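Local coordinates for subtilase cytotoxin subunit A (Escherichia coli, PDB 2IY9), which cleaves the host endoplasmic reticulum chaperone BiP as the serine protease subunit of an AB5 toxin, provoking ER stress and eventual cell death, at residues A85-G90 / L259-K264; M169-D174 / K210-V215. All coordinates share one frame; numbering follows the deposited sequence.

The two contacts lie on opposite sides of the centre of one subtilisin-like domain, their centres 32 Å apart and their nearest atoms about 15 Å apart, so they do not touch. Contact 1 sits at the active-site side: its helical segment carries H89 of the probable charge relay system, and the I88 side chain is about 8 Å from that of D52 and about 10 Å from that of S272. Contact 2 is buried packing away from the annotated sites, where the end of helix 160-172 meets the chain entering strand 215-221. In sequence both segments of contact 2 fall between those of contact 1.

Contact 1 (A85-G90 / L259-K264); sequences ALYIHG and LRPDAK
P261 sits over one face of the Y87 ring, meeting it with CB and CG. Its CG stands over the middle of the ring, 3.9 Å from the Y87 centroid and 12° off the ring normal, a CH-pi interaction. CB is displaced toward the phenol end, 3.5 Å from Y87 CZ and equally near OH, so that the two side chains slide past each other in opposite directions. Y87 reaches this position with CG anti to its backbone N (chi1 -178°), which carries the ring from the flank of the helix out to the proline. The proline also meets the helix backbone, its CG lying 3.3 Å from Y87 O.

I88 crosses P261 at about a right angle. Its CG2 branch does the touching, 3.6 Å from P261 CD, while the same methyl lies over one face of the R260 guanidinium, offset toward the rim and 3.9 Å from NH1. The helix, 84-98, is the one that carries H89 of the probable catalytic triad in this subtilisin-like fold; H89 sets out from it with CB directed away from the loop. Residues 260-264 join the antiparallel strands 256-259 and 265-268 into a beta hairpin, through a type I beta turn from R260 to A263, with R260 N bonded to K264 O.

Within that turn, R260 bends at chi3 (48°) and brings its guanidinium back to D262 in a salt bridge. NH2 donates to D262 OD2 at 3.3 Å, with the acceptor in the guanidinium plane but the donor above the carboxylate plane. E84, just before the helical segment, forms a second salt bridge with R260 NH2, so the arginine is held between two carboxylates with I88 against its face. No hydrogen bond joins the two segments directly.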
loop_
_atom_site.group_PDB
_atom_site.type_symbol
_atom_site.label_atom_id
_atom_site.label_comp_id
_atom_site.label_asym_id
_atom_site.label_seq_id
_atom_site.Cartn_x
_atom_site.Cartn_y
_atom_site.Cartn_z
ATOM N N ALA A 85 -18.638 3.891 1.469
ATOM C CA ALA A 85 -17.226 3.595 1.709
ATOM C C ALA A 85 -16.584 2.950 0.487
ATOM O O ALA A 85 -15.507 3.366 0.073
ATOM C CB ALA A 85 -17.039 2.707 2.940
ATOM N N LEU A 86 -17.245 1.949 -0.089
ATOM C CA LEU A 86 -16.705 1.267 -1.269
ATOM C C LEU A 86 -16.794 2.101 -2.546
ATOM O O LEU A 86 -15.997 1.911 -3.464
ATOM C CB LEU A 86 -17.315 -0.130 -1.463
ATOM C CG LEU A 86 -16.715 -1.214 -0.555
ATOM C CD1 LEU A 86 -17.420 -1.237 0.778
ATOM C CD2 LEU A 86 -16.775 -2.591 -1.173
ATOM N N TYR A 87 -17.733 3.044 -2.599
ATOM C CA TYR A 87 -17.802 3.968 -3.735
ATOM C C TYR A 87 -16.532 4.801 -3.813
ATOM O O TYR A 87 -16.022 5.058 -4.899
ATOM C CB TYR A 87 -19.033 4.890 -3.647
ATOM C CG TYR A 87 -19.184 5.833 -4.833
ATOM C CD1 TYR A 87 -19.090 5.359 -6.141
ATOM C CD2 TYR A 87 -19.422 7.197 -4.642
ATOM C CE1 TYR A 87 -19.218 6.214 -7.221
ATOM C CE2 TYR A 87 -19.555 8.069 -5.727
ATOM C CZ TYR A 87 -19.453 7.563 -7.009
ATOM O OH TYR A 87 -19.582 8.392 -8.101
ATOM N N ILE A 88 -16.015 5.189 -2.650
ATOM C CA ILE A 88 -14.923 6.161 -2.569
ATOM C C ILE A 88 -13.528 5.565 -2.408
ATOM O O ILE A 88 -12.519 6.232 -2.709
ATOM C CB ILE A 88 -15.187 7.221 -1.449
ATOM C CG1 ILE A 88 -15.116 6.595 -0.051
ATOM C CG2 ILE A 88 -16.534 7.891 -1.687
ATOM C CD1 ILE A 88 -15.387 7.587 1.123
ATOM N N HIS A 89 -13.474 4.320 -1.939
ATOM C CA HIS A 89 -12.235 3.788 -1.364
ATOM C C HIS A 89 -11.066 3.713 -2.349
ATOM O O HIS A 89 -9.978 4.197 -2.037
ATOM C CB HIS A 89 -12.480 2.431 -0.706
ATOM C CG HIS A 89 -11.363 1.983 0.180
ATOM N ND1 HIS A 89 -11.255 2.373 1.497
ATOM C CD2 HIS A 89 -10.309 1.165 -0.059
ATOM C CE1 HIS A 89 -10.180 1.817 2.031
ATOM N NE2 HIS A 89 -9.594 1.075 1.110
ATOM N N GLY A 90 -11.296 3.124 -3.523
ATOM C CA GLY A 90 -10.249 3.021 -4.553
ATOM C C GLY A 90 -9.716 4.384 -4.983
ATOM O O GLY A 90 -8.491 4.585 -5.081
ATOM N N LEU A 259 -9.307 12.077 -1.977
ATOM C CA LEU A 259 -10.231 12.429 -3.046
ATOM C C LEU A 259 -11.418 11.460 -3.132
ATOM O O LEU A 259 -11.247 10.240 -2.982
ATOM C CB LEU A 259 -9.480 12.426 -4.386
ATOM C CG LEU A 259 -10.201 12.910 -5.647
ATOM C CD1 LEU A 259 -10.534 14.392 -5.514
ATOM C CD2 LEU A 259 -9.349 12.645 -6.889
ATOM N N ARG A 260 -12.608 12.014 -3.381
ATOM C CA ARG A 260 -13.834 11.233 -3.628
ATOM C C ARG A 260 -14.222 11.294 -5.122
ATOM O O ARG A 260 -13.849 12.249 -5.803
ATOM C CB ARG A 260 -14.987 11.786 -2.790
ATOM C CG ARG A 260 -14.774 11.784 -1.268
ATOM C CD ARG A 260 -15.738 12.763 -0.601
ATOM N NE ARG A 260 -17.093 12.573 -1.108
ATOM C CZ ARG A 260 -17.970 11.706 -0.607
ATOM N NH1 ARG A 260 -17.647 10.949 0.437
ATOM N NH2 ARG A 260 -19.173 11.598 -1.155
ATOM N N PRO A 261 -14.970 10.285 -5.630
ATOM C CA PRO A 261 -15.398 10.277 -7.039
ATOM C C PRO A 261 -16.222 11.491 -7.488
ATOM O O PRO A 261 -16.256 11.784 -8.681
ATOM C CB PRO A 261 -16.234 9.000 -7.145
ATOM C CG PRO A 261 -15.690 8.116 -6.075
ATOM C CD PRO A 261 -15.401 9.054 -4.942
ATOM N N ASP A 262 -16.856 12.188 -6.545
ATOM C CA ASP A 262 -17.615 13.398 -6.860
ATOM C C ASP A 262 -16.748 14.660 -6.780
ATOM O O ASP A 262 -17.265 15.784 -6.793
ATOM C CB ASP A 262 -18.870 13.515 -5.970
ATOM C CG ASP A 262 -18.542 13.649 -4.484
ATOM O OD1 ASP A 262 -17.346 13.697 -4.121
ATOM O OD2 ASP A 262 -19.490 13.703 -3.663
ATOM N N ALA A 263 -15.434 14.458 -6.689
ATOM C CA ALA A 263 -14.428 15.526 -6.742
ATOM C C ALA A 263 -14.199 16.306 -5.449
ATOM O O ALA A 263 -13.255 17.087 -5.354
ATOM C CB ALA A 263 -14.698 16.484 -7.908
ATOM N N LYS A 264 -15.044 16.103 -4.451
ATOM C CA LYS A 264 -14.777 16.716 -3.158
ATOM C C LYS A 264 -13.836 15.820 -2.361
ATOM O O LYS A 264 -13.504 14.703 -2.794
ATOM C CB LYS A 264 -16.059 17.044 -2.390
ATOM C CG LYS A 264 -17.091 15.921 -2.349
ATOM C CD LYS A 264 -18.410 16.371 -1.734
ATOM C CE LYS A 264 -18.254 16.665 -0.239
ATOM N NZ LYS A 264 -19.547 17.012 0.418
#

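Contact 2 (M169-D174 / K210-V215); sequences MGRNND and KKQDPV
Q212 reaches from G170 to R171 in the last turn of helix 160-172, crossing the R171 side chain obliquely. CB points at the helix and rests 3.6 Å from G170 O. A chi1 of -3° leaves CG eclipsed with the backbone N, a strained torsion; beyond CG the chain is extended. CD then comes up to R171 CG. Of the amide, NE2 is the nearer to R171 CG at 3.3 Å, OE1 the farther at 4.0 Å. At the tip, NE2 donates a weak hydrogen bond to a water that also accepts from R171 NH1, at 2.8 Å in the guanidinium plane. The amide and guanidinium are turned 44° from each other, with this water linking their ends.

On the backbone, Q212 O approaches G170 CA at 3.1 Å, the helix presenting a glycine at this point. A second water lies within hydrogen-bonding distance of Q212 O, 2.8 Å away. The helix ends at N172, and N173, the next residue, takes positive phi. This is packing within the alpha/beta subtilisin-like fold: the helix end lies against the short connection from helix 207-211 to strand 215-221 of the central parallel sheet. An Asx turn shapes that connection, V215 N donating to D213 OD1, while D213 OD2 forms a salt bridge with R217.

Deeper in, P214 CB is 3.9 Å from M169 CG, and the two side chains cross obliquely. M169 extends with CG anti to its backbone N, then bends at chi3 so that CE packs against P214 CG. I177 of strand 176-180 and M134 of helix 125-134 also touch the M169 side chain.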
loop_
_atom_site.group_PDB
_atom_site.type_symbol
_atom_site.label_atom_id
_atom_site.label_comp_id
_atom_site.label_asym_id
_atom_site.label_seq_id
_atom_site.Cartn_x
_atom_site.Cartn_y
_atom_site.Cartn_z
ATOM N N MET A 169 5.379 -15.517 -6.110
ATOM C CA MET A 169 5.780 -14.128 -6.379
ATOM C C MET A 169 7.110 -13.834 -5.687
ATOM O O MET A 169 7.957 -13.149 -6.239
ATOM C CB MET A 169 4.706 -13.129 -5.940
ATOM C CG MET A 169 5.136 -11.644 -6.039
ATOM S SD MET A 169 3.902 -10.446 -5.483
ATOM C CE MET A 169 2.781 -11.571 -4.663
ATOM N N GLY A 170 7.291 -14.382 -4.485
ATOM C CA GLY A 170 8.541 -14.219 -3.738
ATOM C C GLY A 170 9.728 -14.771 -4.506
ATOM O O GLY A 170 10.747 -14.093 -4.671
ATOM N N ARG A 171 9.583 -15.996 -4.997
ATOM C CA ARG A 171 10.617 -16.621 -5.814
ATOM C C ARG A 171 10.963 -15.806 -7.063
ATOM O O ARG A 171 12.132 -15.683 -7.421
ATOM C CB ARG A 171 10.222 -18.045 -6.176
ATOM C CG ARG A 171 10.450 -19.016 -5.034
ATOM C CD ARG A 171 10.219 -20.459 -5.449
ATOM N NE ARG A 171 8.868 -20.706 -5.953
ATOM C CZ ARG A 171 7.799 -20.944 -5.195
ATOM N NH1 ARG A 171 7.882 -20.947 -3.868
ATOM N NH2 ARG A 171 6.635 -21.170 -5.774
ATOM N N ASN A 172 9.948 -15.221 -7.690
ATOM C CA ASN A 172 10.122 -14.380 -8.881
ATOM C C ASN A 172 10.946 -13.129 -8.597
ATOM O O ASN A 172 11.662 -12.637 -9.466
ATOM C CB ASN A 172 8.755 -13.990 -9.460
ATOM C CG ASN A 172 7.949 -15.195 -9.935
ATOM O OD1 ASN A 172 8.484 -16.297 -10.084
ATOM N ND2 ASN A 172 6.654 -14.991 -10.156
ATOM N N ASN A 173 10.815 -12.613 -7.373
ATOM C CA ASN A 173 11.638 -11.507 -6.896
ATOM C C ASN A 173 11.512 -10.228 -7.743
ATOM O O ASN A 173 12.472 -9.471 -7.905
ATOM C CB ASN A 173 13.105 -11.962 -6.792
ATOM C CG ASN A 173 13.909 -11.119 -5.824
ATOM O OD1 ASN A 173 13.349 -10.363 -5.025
ATOM N ND2 ASN A 173 15.234 -11.236 -5.897
ATOM N N ASP A 174 10.324 -10.004 -8.295
ATOM C CA ASP A 174 10.117 -8.887 -9.216
ATOM C C ASP A 174 9.126 -7.848 -8.700
ATOM O O ASP A 174 9.275 -6.653 -8.973
ATOM C CB ASP A 174 9.720 -9.382 -10.615
ATOM C CG ASP A 174 8.544 -10.359 -10.598
ATOM O OD1 ASP A 174 8.063 -10.749 -9.505
ATOM O OD2 ASP A 174 8.101 -10.741 -11.704
ATOM N N LYS A 210 10.599 -16.581 4.180
ATOM C CA LYS A 210 10.707 -15.317 4.924
ATOM C C LYS A 210 11.601 -14.341 4.174
ATOM O O LYS A 210 11.238 -13.176 3.994
ATOM C CB LYS A 210 11.239 -15.529 6.345
ATOM C CG LYS A 210 10.331 -16.312 7.269
ATOM C CD LYS A 210 10.918 -16.464 8.682
ATOM C CE LYS A 210 12.356 -16.946 8.664
ATOM N NZ LYS A 210 12.911 -17.201 10.031
ATOM N N LYS A 211 12.753 -14.833 3.723
ATOM C CA LYS A 211 13.751 -14.008 3.028
ATOM C C LYS A 211 13.265 -13.463 1.687
ATOM O O LYS A 211 13.622 -12.340 1.317
ATOM C CB LYS A 211 15.064 -14.781 2.826
ATOM C CG LYS A 211 15.869 -15.027 4.112
ATOM C CD LYS A 211 17.216 -15.701 3.782
ATOM C CE LYS A 211 18.001 -16.078 5.037
ATOM N NZ LYS A 211 18.261 -14.915 5.933
ATOM N N GLN A 212 12.466 -14.246 0.960
ATOM C CA GLN A 212 11.883 -13.778 -0.318
ATOM C C GLN A 212 10.464 -13.194 -0.229
ATOM O O GLN A 212 9.868 -12.847 -1.256
ATOM C CB GLN A 212 11.922 -14.867 -1.407
ATOM C CG GLN A 212 12.594 -16.148 -1.023
ATOM C CD GLN A 212 12.473 -17.217 -2.088
ATOM O OE1 GLN A 212 13.387 -17.427 -2.889
ATOM N NE2 GLN A 212 11.359 -17.934 -2.074
ATOM N N ASP A 213 9.929 -13.090 0.985
ATOM C CA ASP A 213 8.560 -12.595 1.213
ATOM C C ASP A 213 8.301 -11.258 0.468
ATOM O O ASP A 213 8.973 -10.265 0.746
ATOM C CB ASP A 213 8.328 -12.459 2.726
ATOM C CG ASP A 213 6.933 -11.951 3.095
ATOM O OD1 ASP A 213 6.027 -11.861 2.238
ATOM O OD2 ASP A 213 6.752 -11.628 4.286
ATOM N N PRO A 214 7.351 -11.249 -0.491
ATOM C CA PRO A 214 7.067 -10.057 -1.298
ATOM C C PRO A 214 6.012 -9.109 -0.693
ATOM O O PRO A 214 5.698 -8.090 -1.295
ATOM C CB PRO A 214 6.520 -10.657 -2.583
ATOM C CG PRO A 214 5.727 -11.832 -2.110
ATOM C CD PRO A 214 6.492 -12.381 -0.902
ATOM N N VAL A 215 5.483 -9.453 0.482
ATOM C CA VAL A 215 4.467 -8.637 1.166
ATOM C C VAL A 215 5.128 -7.668 2.166
ATOM O O VAL A 215 5.999 -8.063 2.931
ATOM C CB VAL A 215 3.426 -9.528 1.898
ATOM C CG1 VAL A 215 2.320 -8.676 2.576
ATOM C CG2 VAL A 215 2.787 -10.542 0.929
HETATM O O HOH W 1 10.075 -20.555 -2.139
HETATM O O HOH W 2 10.632 -10.882 -3.075
#